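Local structure of PpiC-type peptidyl-prolyl cis-trans isomerase (Novosphingobium aromaticivorans, 3GPK) at residues 34-39 / 83-88; 20-25 / 93-98; 40-45 / 97-102. The protein probably catalyses the cis-trans isomerisation of peptide bonds preceding proline, this chain being the PpiC-type (parvulin-like) domain of a longer, probably periplasmic, protein. All coordinates share one frame; numbering follows the deposited sequence.

How the contacts relate
The three contacts illustrate how one antiparallel sheet is covered by consecutive helices. Contacts 1 and 2 use the last and first turns of helix 22-37, with centres about 16 Å apart, whereas contact 3 brings in the start of helix 42-49. Contacts 2 and 3 both draw on strand 94-104, and contact 1 on its neighbour 85-91; the pairing of Ala86 with Leu98 ties those strands together. Contact 3 is buried near the middle of the chain and aromatic; contact 2, also buried, adds a lysine fixed by carboxylates and carbonyls. Contact 1 is only partly buried, a leucine pair fringed by an exposed lysine.

Contact 1: 34-39 / 83-88; sequences EQLKQG and GQLAGP
Leu85 and Leu36 each set CG opposite the backbone carbonyl carbon, with chi1 near -67° in both, but the torsion matters to the contact in only one of them. In Leu85 it carries the side chain out from the strand so that methyl CD1 reaches the helix. Leu36 touches through CB, at the root of the side chain, whatever its torsion, and the branch beyond is left for other partners.

CD1 of Leu85 is therefore the working group. It rests 3.6 Å from CB of Leu36 and, turning toward the next residue, 3.7 Å from the backbone N of Lys37. The third neighbour is the lysine chain, whose CG lies 3.8 Å from the same methyl. One methyl thus fills the notch between two successive helical residues. Lys37 and Leu85 run past each other in opposite directions: the lysine chain is straight until its last torsion, where a bend (chi4 -60°) leaves NZ 3.9 Å from the carbonyl O of Leu85. That separation is too long for a hydrogen bond, so the ammonium group lies alongside the strand while CG, near the root of the chain, touches the leucine methyl.

The helix finishes directly after this point. Gly39, with positive phi, ends it in a Schellman motif, and its N bonds to Leu36 O at 3.0 Å.

Among its neighbours, the contact joins the C-terminal turn of helix 22-37 to the beginning of the outer strand 85-91. Leu36 also packs on Ile97 of strand 94-104 and on Phe42 and Tyr45 of helix 42-49, while Leu85 touches Tyr99. Farther along the strand, Pro88, preceded by a cis peptide bond, packs on Phe26, Ala29, Glu30 and Val33 of helix 22-37.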
ATOM      1  N   GLU A  34      -0.533 -12.329  -4.720  1.00  9.49           N
ATOM      2  CA  GLU A  34      -0.344 -13.760  -4.503  1.00 11.07           C
ATOM      3  C   GLU A  34       1.120 -14.071  -4.189  1.00 10.99           C
ATOM      4  O   GLU A  34       1.413 -14.812  -3.257  1.00 11.15           O
ATOM      5  CB  GLU A  34      -0.802 -14.542  -5.738  1.00 14.44           C
ATOM      6  CG  GLU A  34      -0.604 -16.035  -5.628  1.00 23.78           C
ATOM      7  CD  GLU A  34      -1.281 -16.800  -6.751  1.00 27.72           C
ATOM      8  OE1 GLU A  34      -0.925 -16.590  -7.930  1.00 29.87           O
ATOM      9  OE2 GLU A  34      -2.175 -17.617  -6.447  1.00 31.51           O
ATOM     10  N   GLN A  35       2.041 -13.505  -4.965  1.00  9.81           N
ATOM     11  CA  GLN A  35       3.465 -13.728  -4.726  1.00  8.95           C
ATOM     12  C   GLN A  35       3.916 -13.162  -3.385  1.00  9.63           C
ATOM     13  O   GLN A  35       4.760 -13.750  -2.708  1.00 10.99           O
ATOM     14  CB  GLN A  35       4.298 -13.096  -5.845  1.00  9.34           C
ATOM     15  CG  GLN A  35       4.163 -13.793  -7.191  1.00 11.53           C
ATOM     16  CD  GLN A  35       4.531 -15.259  -7.115  1.00 13.85           C
ATOM     17  OE1 GLN A  35       5.569 -15.623  -6.557  1.00 15.16           O
ATOM     18  NE2 GLN A  35       3.680 -16.111  -7.670  1.00 17.16           N
ATOM     19  N   LEU A  36       3.360 -12.015  -3.004  1.00  8.57           N
ATOM     20  CA  LEU A  36       3.726 -11.389  -1.740  1.00  8.39           C
ATOM     21  C   LEU A  36       3.214 -12.207  -0.563  1.00  9.40           C
ATOM     22  O   LEU A  36       3.933 -12.430   0.407  1.00 10.50           O
ATOM     23  CB  LEU A  36       3.165  -9.957  -1.672  1.00  7.85           C
ATOM     24  CG  LEU A  36       3.757  -8.953  -2.669  1.00  7.17           C
ATOM     25  CD1 LEU A  36       2.945  -7.662  -2.634  1.00  9.09           C
ATOM     26  CD2 LEU A  36       5.223  -8.690  -2.356  1.00  9.78           C
ATOM     27  N   LYS A  37       1.967 -12.653  -0.649  1.00 10.42           N
ATOM     28  CA  LYS A  37       1.390 -13.451   0.416  1.00 11.62           C
ATOM     29  C   LYS A  37       2.149 -14.761   0.595  1.00 12.89           C
ATOM     30  O   LYS A  37       2.190 -15.311   1.696  1.00 13.61           O
ATOM     31  CB  LYS A  37      -0.090 -13.726   0.132  1.00 12.69           C
ATOM     32  CG  LYS A  37      -0.964 -12.491   0.313  1.00 16.95           C
ATOM     33  CD  LYS A  37      -2.440 -12.804   0.160  1.00 21.54           C
ATOM     34  CE  LYS A  37      -3.291 -11.596   0.559  1.00 23.52           C
ATOM     35  NZ  LYS A  37      -3.073 -11.176   1.974  1.00 27.92           N
ATOM     36  N   GLN A  38       2.762 -15.251  -0.478  1.00 13.25           N
ATOM     37  CA  GLN A  38       3.517 -16.501  -0.408  1.00 15.25           C
ATOM     38  C   GLN A  38       4.972 -16.300   0.031  1.00 16.09           C
ATOM     39  O   GLN A  38       5.739 -17.260   0.120  1.00 17.69           O
ATOM     40  CB  GLN A  38       3.437 -17.236  -1.755  1.00 17.41           C
ATOM     41  CG  GLN A  38       1.993 -17.446  -2.218  1.00 22.35           C
ATOM     42  CD  GLN A  38       1.868 -18.230  -3.515  1.00 25.72           C
ATOM     43  OE1 GLN A  38       2.776 -18.236  -4.344  1.00 27.17           O
ATOM     44  NE2 GLN A  38       0.721 -18.878  -3.705  1.00 27.84           N
ATOM     45  N   GLY A  39       5.357 -15.052   0.296  1.00 14.84           N
ATOM     46  CA  GLY A  39       6.706 -14.793   0.769  1.00 14.04           C
ATOM     47  C   GLY A  39       7.580 -13.812   0.012  1.00 12.93           C
ATOM     48  O   GLY A  39       8.666 -13.482   0.474  1.00 15.15           O
ATOM     49  N   GLY A  83       1.643  -5.747   9.831  1.00 17.36           N
ATOM     50  CA  GLY A  83       2.328  -6.784   9.081  1.00 16.26           C
ATOM     51  C   GLY A  83       1.505  -7.481   8.015  1.00 14.08           C
ATOM     52  O   GLY A  83       1.961  -8.459   7.427  1.00 15.74           O
ATOM     53  N   GLN A  84       0.295  -6.992   7.760  1.00 11.54           N
ATOM     54  CA  GLN A  84      -0.551  -7.610   6.753  1.00 11.70           C
ATOM     55  C   GLN A  84      -0.514  -6.856   5.433  1.00 11.57           C
ATOM     56  O   GLN A  84      -0.122  -5.696   5.378  1.00 11.43           O
ATOM     57  CB  GLN A  84      -1.996  -7.690   7.245  1.00 13.64           C
ATOM     58  CG  GLN A  84      -2.157  -8.406   8.573  1.00 16.49           C
ATOM     59  CD  GLN A  84      -3.606  -8.610   8.954  1.00 20.56           C
ATOM     60  OE1 GLN A  84      -3.922  -8.875  10.116  1.00 21.35           O
ATOM     61  NE2 GLN A  84      -4.498  -8.497   7.977  1.00 20.81           N
ATOM     62  N   LEU A  85      -0.924  -7.550   4.376  1.00 11.77           N
ATOM     63  CA  LEU A  85      -0.999  -6.993   3.029  1.00 11.21           C
ATOM     64  C   LEU A  85      -2.478  -6.780   2.739  1.00 12.34           C
ATOM     65  O   LEU A  85      -3.319  -7.508   3.259  1.00 13.92           O
ATOM     66  CB  LEU A  85      -0.436  -7.987   2.013  1.00 10.87           C
ATOM     67  CG  LEU A  85       1.058  -8.292   2.066  1.00 10.72           C
ATOM     68  CD1 LEU A  85       1.336  -9.631   1.372  1.00 13.13           C
ATOM     69  CD2 LEU A  85       1.828  -7.155   1.411  1.00 12.64           C
ATOM     70  N   ALA A  86      -2.800  -5.789   1.911  1.00  9.92           N
ATOM     71  CA  ALA A  86      -4.188  -5.527   1.555  1.00 11.60           C
ATOM     72  C   ALA A  86      -4.273  -5.148   0.084  1.00 10.87           C
ATOM     73  O   ALA A  86      -3.354  -4.553  -0.462  1.00 11.86           O
ATOM     74  CB  ALA A  86      -4.754  -4.400   2.418  1.00 11.92           C
ATOM     75  N   GLY A  87      -5.375  -5.506  -0.561  1.00 11.16           N
ATOM     76  CA  GLY A  87      -5.527  -5.162  -1.957  1.00 11.85           C
ATOM     77  C   GLY A  87      -5.564  -6.356  -2.885  1.00 11.64           C
ATOM     78  O   GLY A  87      -5.586  -7.506  -2.433  1.00 13.21           O
ATOM     79  N   PRO A  88      -5.554  -6.112  -4.202  1.00 12.46           N
ATOM     80  CA  PRO A  88      -5.510  -4.754  -4.756  1.00 11.08           C
ATOM     81  C   PRO A  88      -6.751  -3.921  -4.457  1.00 11.55           C
ATOM     82  O   PRO A  88      -7.878  -4.426  -4.469  1.00 12.60           O
ATOM     83  CB  PRO A  88      -5.306  -4.988  -6.254  1.00 12.81           C
ATOM     84  CG  PRO A  88      -5.825  -6.352  -6.481  1.00 18.42           C
ATOM     85  CD  PRO A  88      -5.469  -7.127  -5.263  1.00 15.01           C
TER

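Contact 2: 20-25 / 93-98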
ATOM      1  N   GLU A  20     -10.792   1.394 -18.957  1.00 23.44           N
ATOM      2  CA  GLU A  20     -10.850   0.304 -19.924  1.00 25.13           C
ATOM      3  C   GLU A  20      -9.881  -0.829 -19.607  1.00 23.48           C
ATOM      4  O   GLU A  20     -10.180  -2.000 -19.852  1.00 23.95           O
ATOM      5  CB  GLU A  20     -10.547   0.831 -21.329  1.00 28.93           C
ATOM      6  CG  GLU A  20     -11.563   1.820 -21.879  1.00 35.48           C
ATOM      7  CD  GLU A  20     -11.673   3.089 -21.058  1.00 39.18           C
ATOM      8  OE1 GLU A  20     -10.641   3.765 -20.860  1.00 39.92           O
ATOM      9  OE2 GLU A  20     -12.797   3.413 -20.615  1.00 42.38           O
ATOM     10  N   ASN A  21      -8.716  -0.479 -19.067  1.00 20.24           N
ATOM     11  CA  ASN A  21      -7.701  -1.471 -18.738  1.00 17.54           C
ATOM     12  C   ASN A  21      -7.736  -1.958 -17.299  1.00 15.65           C
ATOM     13  O   ASN A  21      -6.960  -2.839 -16.932  1.00 13.67           O
ATOM     14  CB  ASN A  21      -6.305  -0.911 -19.023  1.00 19.95           C
ATOM     15  CG  ASN A  21      -6.032  -0.750 -20.499  1.00 23.01           C
ATOM     16  OD1 ASN A  21      -6.260  -1.669 -21.284  1.00 24.67           O
ATOM     17  ND2 ASN A  21      -5.529   0.414 -20.887  1.00 26.05           N
ATOM     18  N   LYS A  22      -8.632  -1.413 -16.484  1.00 12.99           N
ATOM     19  CA  LYS A  22      -8.664  -1.817 -15.084  1.00 11.83           C
ATOM     20  C   LYS A  22      -8.819  -3.310 -14.807  1.00 12.02           C
ATOM     21  O   LYS A  22      -8.080  -3.870 -13.998  1.00 10.13           O
ATOM     22  CB  LYS A  22      -9.710  -1.002 -14.312  1.00 13.01           C
ATOM     23  CG  LYS A  22      -9.123   0.297 -13.743  1.00 11.43           C
ATOM     24  CD  LYS A  22     -10.116   1.101 -12.906  1.00 11.84           C
ATOM     25  CE  LYS A  22      -9.417   2.275 -12.214  1.00 14.33           C
ATOM     26  NZ  LYS A  22     -10.336   3.103 -11.383  1.00 13.83           N
ATOM     27  N   PRO A  23      -9.768  -3.985 -15.473  1.00 10.35           N
ATOM     28  CA  PRO A  23      -9.875  -5.416 -15.170  1.00 11.06           C
ATOM     29  C   PRO A  23      -8.561  -6.170 -15.415  1.00  9.74           C
ATOM     30  O   PRO A  23      -8.191  -7.051 -14.635  1.00 10.14           O
ATOM     31  CB  PRO A  23     -11.011  -5.875 -16.081  1.00 10.86           C
ATOM     32  CG  PRO A  23     -11.904  -4.663 -16.118  1.00 11.68           C
ATOM     33  CD  PRO A  23     -10.899  -3.534 -16.306  1.00 13.13           C
ATOM     34  N   GLN A  24      -7.863  -5.821 -16.489  1.00  9.60           N
ATOM     35  CA  GLN A  24      -6.591  -6.465 -16.809  1.00  9.68           C
ATOM     36  C   GLN A  24      -5.516  -6.115 -15.785  1.00 10.22           C
ATOM     37  O   GLN A  24      -4.763  -6.987 -15.346  1.00 10.59           O
ATOM     38  CB  GLN A  24      -6.103  -6.055 -18.203  1.00 12.54           C
ATOM     39  CG  GLN A  24      -4.682  -6.540 -18.527  1.00 16.70           C
ATOM     40  CD  GLN A  24      -4.595  -8.044 -18.734  1.00 20.87           C
ATOM     41  OE1 GLN A  24      -5.104  -8.573 -19.725  1.00 24.48           O
ATOM     42  NE2 GLN A  24      -3.949  -8.744 -17.796  1.00 21.51           N
ATOM     43  N   VAL A  25      -5.431  -4.840 -15.410  1.00 10.93           N
ATOM     44  CA  VAL A  25      -4.423  -4.437 -14.442  1.00 10.51           C
ATOM     45  C   VAL A  25      -4.737  -5.038 -13.075  1.00 10.75           C
ATOM     46  O   VAL A  25      -3.823  -5.354 -12.312  1.00 11.71           O
ATOM     47  CB  VAL A  25      -4.306  -2.896 -14.347  1.00 11.09           C
ATOM     48  CG1 VAL A  25      -3.335  -2.514 -13.229  1.00 11.81           C
ATOM     49  CG2 VAL A  25      -3.793  -2.344 -15.663  1.00 12.51           C
ATOM     50  N   GLY A  93      -7.001   6.341 -10.315  1.00 15.72           N
ATOM     51  CA  GLY A  93      -6.052   6.072 -11.381  1.00 14.54           C
ATOM     52  C   GLY A  93      -5.530   4.662 -11.583  1.00 11.64           C
ATOM     53  O   GLY A  93      -4.648   4.448 -12.417  1.00 12.99           O
ATOM     54  N   GLY A  94      -6.066   3.703 -10.838  1.00 11.81           N
ATOM     55  CA  GLY A  94      -5.609   2.331 -10.980  1.00 10.36           C
ATOM     56  C   GLY A  94      -5.850   1.494  -9.739  1.00 10.22           C
ATOM     57  O   GLY A  94      -6.932   1.548  -9.152  1.00 10.12           O
ATOM     58  N   PHE A  95      -4.839   0.726  -9.333  1.00  9.52           N
ATOM     59  CA  PHE A  95      -4.944  -0.143  -8.162  1.00  8.70           C
ATOM     60  C   PHE A  95      -3.698  -0.065  -7.301  1.00  7.46           C
ATOM     61  O   PHE A  95      -2.600   0.105  -7.810  1.00 10.43           O
ATOM     62  CB  PHE A  95      -5.118  -1.600  -8.587  1.00  9.16           C
ATOM     63  CG  PHE A  95      -6.398  -1.874  -9.309  1.00 10.32           C
ATOM     64  CD1 PHE A  95      -7.571  -2.120  -8.599  1.00 11.74           C
ATOM     65  CD2 PHE A  95      -6.440  -1.862 -10.698  1.00 12.43           C
ATOM     66  CE1 PHE A  95      -8.777  -2.355  -9.265  1.00 14.33           C
ATOM     67  CE2 PHE A  95      -7.641  -2.093 -11.374  1.00 12.30           C
ATOM     68  CZ  PHE A  95      -8.808  -2.340 -10.651  1.00 13.79           C
ATOM     69  N   SER A  96      -3.882  -0.205  -5.995  1.00  9.29           N
ATOM     70  CA  SER A  96      -2.760  -0.189  -5.068  1.00  8.86           C
ATOM     71  C   SER A  96      -2.795  -1.408  -4.161  1.00  9.20           C
ATOM     72  O   SER A  96      -3.867  -1.923  -3.828  1.00  9.37           O
ATOM     73  CB  SER A  96      -2.782   1.060  -4.187  1.00  9.46           C
ATOM     74  OG  SER A  96      -2.498   2.219  -4.941  1.00 11.06           O
ATOM     75  N   ILE A  97      -1.603  -1.874  -3.802  1.00  8.84           N
ATOM     76  CA  ILE A  97      -1.429  -2.982  -2.882  1.00  6.72           C
ATOM     77  C   ILE A  97      -0.755  -2.318  -1.686  1.00  8.12           C
ATOM     78  O   ILE A  97       0.221  -1.588  -1.849  1.00  9.51           O
ATOM     79  CB  ILE A  97      -0.489  -4.070  -3.451  1.00  6.78           C
ATOM     80  CG1 ILE A  97      -1.073  -4.644  -4.745  1.00  9.83           C
ATOM     81  CG2 ILE A  97      -0.297  -5.188  -2.416  1.00  7.57           C
ATOM     82  CD1 ILE A  97      -0.116  -5.588  -5.476  1.00  8.91           C
ATOM     83  N   LEU A  98      -1.277  -2.554  -0.490  1.00  7.72           N
ATOM     84  CA  LEU A  98      -0.695  -1.950   0.701  1.00  8.21           C
ATOM     85  C   LEU A  98      -0.075  -2.977   1.629  1.00 10.06           C
ATOM     86  O   LEU A  98      -0.485  -4.138   1.665  1.00  9.97           O
ATOM     87  CB  LEU A  98      -1.760  -1.175   1.479  1.00  9.21           C
ATOM     88  CG  LEU A  98      -2.528  -0.084   0.746  1.00  9.87           C
ATOM     89  CD1 LEU A  98      -3.581   0.474   1.694  1.00 12.79           C
ATOM     90  CD2 LEU A  98      -1.576   1.014   0.263  1.00 10.71           C
TER
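Apolar packing against the Phe95 ring dominates where that residue meets Lys22 and Val25, the first turn of a helix set against the first residues of a strand. The phenyl ring, carried off the strand by a chi1 of -65°, presents its CD2-CE2-CZ rim to the helix. CE2 lies 3.7 Å from CG of Lys22 and 3.8 Å from CB of the same residue, so the root of the lysine chain, not its charged end, touches the ring. Val25 adds methyl CG1 at the ring edge, 4.1 Å from CD2, and CA of Lys22 also lies near the ring plane.

A second kind of approach is polar against aromatic. The carbonyl O of Lys22 comes to 3.2 Å from CE2 of Phe95, a snug fit in which the oxygen meets the ring from an oblique direction.

Side chain against backbone is the third kind. Straight beyond CG, the lysine chain passes close to the backbone of Gly94, with CE 3.9 Å from the glycine N.

Electrostatics govern the far end. NZ of Lys22 makes salt bridges with Glu90 and Glu19 and hydrogen bonds with the carbonyls of Ile91 and Arg92, so that four oxygens surround the ammonium group of a buried residue, and the nearby carboxylates would be expected to stabilise its charge.

In the fold, the contact fastens the N-terminal end of helix 22-37 to the turn between strands 85-91 and 94-104: the lysine grips the hairpin while Phe95 packs against the helix. Phe95 also meets Phe26 edge-to-face and touches Pro88 of the adjacent strand, and Val25 reaches Leu15 on strand 7-16, at the other flank of strand 94-104.

Contact 3: 40-45 / 97-102; sequences GSFVAY and ILYLID
Phe42, the first residue of helix 42-49, docks on Ile97 and Tyr99 of strand 94-104 as part of the helix-on-sheet core of the parvulin-type isomerase domain. The helix start has an N-cap: OG of Ser41 accepts a nearly straight bond from Ala44 N, 3.2 Å long. With chi1 of -168°, Phe42 swings its ring away from its own backbone nitrogen and toward the strand.

One face of that ring receives CB of Tyr99 in a CH-pi contact, 3.7 Å from the ring centroid and 21° off the normal; the closest atom is Phe42 CE1, 3.5 Å from this CB. The two rings are inclined at 30° but slid apart, with centroids at 5.3 Å, so little ring overlaps ring. At its edge the phenyl meets the strand backbone, CZ lying 4.0 Å from O of Ile97 near the ring plane. Ile97 CG2 adds a looser touch, 4.4 Å from Phe42 CE1. The same phenylalanine also packs on Ile13 of strand 7-16 and Leu85 of strand 85-91, spanning three strands.

Dispersion and CH-pi attraction thus hold the pair, and ring stacking probably contributes little, since the rings barely overlap; the polar bonds described lie within 40-45, the Ser41 cap among them, and probably help to fix the helix start.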
ATOM      1  N   GLY A  40       7.115 -13.334  -1.137  1.00 11.20           N
ATOM      2  CA  GLY A  40       7.913 -12.398  -1.913  1.00 10.51           C
ATOM      3  C   GLY A  40       8.240 -11.102  -1.192  1.00 10.09           C
ATOM      4  O   GLY A  40       7.472 -10.623  -0.354  1.00 10.86           O
ATOM      5  N   SER A  41       9.391 -10.527  -1.526  1.00  8.77           N
ATOM      6  CA  SER A  41       9.843  -9.278  -0.921  1.00  8.11           C
ATOM      7  C   SER A  41       9.016  -8.110  -1.420  1.00  8.23           C
ATOM      8  O   SER A  41       8.958  -7.864  -2.622  1.00  9.09           O
ATOM      9  CB  SER A  41      11.313  -9.027  -1.269  1.00 10.76           C
ATOM     10  OG  SER A  41      11.688  -7.704  -0.931  1.00 11.98           O
ATOM     11  N   PHE A  42       8.387  -7.384  -0.503  1.00  8.78           N
ATOM     12  CA  PHE A  42       7.569  -6.244  -0.903  1.00  9.19           C
ATOM     13  C   PHE A  42       8.430  -5.219  -1.632  1.00  8.91           C
ATOM     14  O   PHE A  42       8.012  -4.630  -2.628  1.00 11.20           O
ATOM     15  CB  PHE A  42       6.925  -5.576   0.311  1.00  8.77           C
ATOM     16  CG  PHE A  42       5.860  -4.578  -0.047  1.00  9.98           C
ATOM     17  CD1 PHE A  42       4.550  -4.996  -0.266  1.00  9.26           C
ATOM     18  CD2 PHE A  42       6.172  -3.229  -0.205  1.00 10.08           C
ATOM     19  CE1 PHE A  42       3.562  -4.088  -0.638  1.00 10.22           C
ATOM     20  CE2 PHE A  42       5.194  -2.311  -0.580  1.00  9.34           C
ATOM     21  CZ  PHE A  42       3.883  -2.744  -0.800  1.00  8.37           C
ATOM     22  N   VAL A  43       9.631  -4.990  -1.107  1.00 10.04           N
ATOM     23  CA  VAL A  43      10.560  -4.037  -1.703  1.00 10.00           C
ATOM     24  C   VAL A  43      10.903  -4.423  -3.134  1.00  9.84           C
ATOM     25  O   VAL A  43      10.915  -3.582  -4.026  1.00  9.70           O
ATOM     26  CB  VAL A  43      11.865  -3.940  -0.875  1.00 11.91           C
ATOM     27  CG1 VAL A  43      12.919  -3.141  -1.643  1.00 12.60           C
ATOM     28  CG2 VAL A  43      11.577  -3.279   0.467  1.00 14.67           C
ATOM     29  N   ALA A  44      11.190  -5.702  -3.348  1.00  9.45           N
ATOM     30  CA  ALA A  44      11.539  -6.178  -4.679  1.00  9.48           C
ATOM     31  C   ALA A  44      10.392  -5.997  -5.664  1.00  9.10           C
ATOM     32  O   ALA A  44      10.600  -5.517  -6.782  1.00  9.72           O
ATOM     33  CB  ALA A  44      11.945  -7.634  -4.619  1.00 10.35           C
ATOM     34  N   TYR A  45       9.187  -6.388  -5.260  1.00  8.37           N
ATOM     35  CA  TYR A  45       8.043  -6.252  -6.145  1.00  7.23           C
ATOM     36  C   TYR A  45       7.691  -4.792  -6.394  1.00  8.15           C
ATOM     37  O   TYR A  45       7.289  -4.431  -7.496  1.00  8.16           O
ATOM     38  CB  TYR A  45       6.845  -7.034  -5.590  1.00  7.62           C
ATOM     39  CG  TYR A  45       6.908  -8.503  -5.940  1.00  7.87           C
ATOM     40  CD1 TYR A  45       6.318  -8.984  -7.110  1.00  8.00           C
ATOM     41  CD2 TYR A  45       7.636  -9.401  -5.156  1.00  8.12           C
ATOM     42  CE1 TYR A  45       6.458 -10.309  -7.496  1.00  7.65           C
ATOM     43  CE2 TYR A  45       7.781 -10.738  -5.538  1.00  9.23           C
ATOM     44  CZ  TYR A  45       7.193 -11.182  -6.716  1.00  8.11           C
ATOM     45  OH  TYR A  45       7.374 -12.478  -7.149  1.00  9.24           O
ATOM     46  N   ILE A  97      -1.603  -1.874  -3.802  1.00  8.84           N
ATOM     47  CA  ILE A  97      -1.429  -2.982  -2.882  1.00  6.72           C
ATOM     48  C   ILE A  97      -0.755  -2.318  -1.686  1.00  8.12           C
ATOM     49  O   ILE A  97       0.221  -1.588  -1.849  1.00  9.51           O
ATOM     50  CB  ILE A  97      -0.489  -4.070  -3.451  1.00  6.78           C
ATOM     51  CG1 ILE A  97      -1.073  -4.644  -4.745  1.00  9.83           C
ATOM     52  CG2 ILE A  97      -0.297  -5.188  -2.416  1.00  7.57           C
ATOM     53  CD1 ILE A  97      -0.116  -5.588  -5.476  1.00  8.91           C
ATOM     54  N   LEU A  98      -1.277  -2.554  -0.490  1.00  7.72           N
ATOM     55  CA  LEU A  98      -0.695  -1.950   0.701  1.00  8.21           C
ATOM     56  C   LEU A  98      -0.075  -2.977   1.629  1.00 10.06           C
ATOM     57  O   LEU A  98      -0.485  -4.138   1.665  1.00  9.97           O
ATOM     58  CB  LEU A  98      -1.760  -1.175   1.479  1.00  9.21           C
ATOM     59  CG  LEU A  98      -2.528  -0.084   0.746  1.00  9.87           C
ATOM     60  CD1 LEU A  98      -3.581   0.474   1.694  1.00 12.79           C
ATOM     61  CD2 LEU A  98      -1.576   1.014   0.263  1.00 10.71           C
ATOM     62  N   TYR A  99       0.926  -2.526   2.376  1.00  9.43           N
ATOM     63  CA  TYR A  99       1.617  -3.356   3.347  1.00 10.88           C
ATOM     64  C   TYR A  99       1.781  -2.508   4.599  1.00 11.08           C
ATOM     65  O   TYR A  99       2.454  -1.474   4.576  1.00 10.64           O
ATOM     66  CB  TYR A  99       2.981  -3.786   2.798  1.00 12.42           C
ATOM     67  CG  TYR A  99       3.782  -4.683   3.722  1.00 13.88           C
ATOM     68  CD1 TYR A  99       3.162  -5.688   4.463  1.00 16.66           C
ATOM     69  CD2 TYR A  99       5.166  -4.550   3.821  1.00 16.58           C
ATOM     70  CE1 TYR A  99       3.901  -6.542   5.283  1.00 20.02           C
ATOM     71  CE2 TYR A  99       5.915  -5.399   4.638  1.00 21.00           C
ATOM     72  CZ  TYR A  99       5.273  -6.392   5.363  1.00 21.58           C
ATOM     73  OH  TYR A  99       6.009  -7.231   6.169  1.00 24.82           O
ATOM     74  N   LEU A 100       1.141  -2.922   5.688  1.00 10.95           N
ATOM     75  CA  LEU A 100       1.246  -2.175   6.932  1.00 11.79           C
ATOM     76  C   LEU A 100       2.519  -2.587   7.663  1.00 12.74           C
ATOM     77  O   LEU A 100       2.532  -3.549   8.434  1.00 14.13           O
ATOM     78  CB  LEU A 100       0.017  -2.408   7.809  1.00 12.56           C
ATOM     79  CG  LEU A 100      -0.041  -1.520   9.060  1.00 12.23           C
ATOM     80  CD1 LEU A 100       0.113  -0.051   8.674  1.00 12.91           C
ATOM     81  CD2 LEU A 100      -1.366  -1.743   9.773  1.00 13.98           C
ATOM     82  N   ILE A 101       3.587  -1.837   7.406  1.00 12.13           N
ATOM     83  CA  ILE A 101       4.899  -2.095   7.986  1.00 15.75           C
ATOM     84  C   ILE A 101       4.984  -1.840   9.486  1.00 16.30           C
ATOM     85  O   ILE A 101       5.538  -2.646  10.227  1.00 17.37           O
ATOM     86  CB  ILE A 101       5.977  -1.233   7.293  1.00 15.63           C
ATOM     87  CG1 ILE A 101       5.995  -1.526   5.789  1.00 18.59           C
ATOM     88  CG2 ILE A 101       7.335  -1.498   7.925  1.00 18.52           C
ATOM     89  CD1 ILE A 101       6.807  -0.538   4.971  1.00 18.68           C
ATOM     90  N   ASP A 102       4.440  -0.716   9.932  1.00 17.89           N
ATOM     91  CA  ASP A 102       4.501  -0.375  11.346  1.00 18.53           C
ATOM     92  C   ASP A 102       3.318   0.520  11.691  1.00 18.98           C
ATOM     93  O   ASP A 102       2.644   1.049  10.808  1.00 16.69           O
ATOM     94  CB  ASP A 102       5.817   0.358  11.636  1.00 19.38           C
ATOM     95  CG  ASP A 102       6.297   0.176  13.073  1.00 22.31           C
ATOM     96  OD1 ASP A 102       5.538  -0.359  13.904  1.00 22.04           O
ATOM     97  OD2 ASP A 102       7.444   0.583  13.364  1.00 23.01           O
TER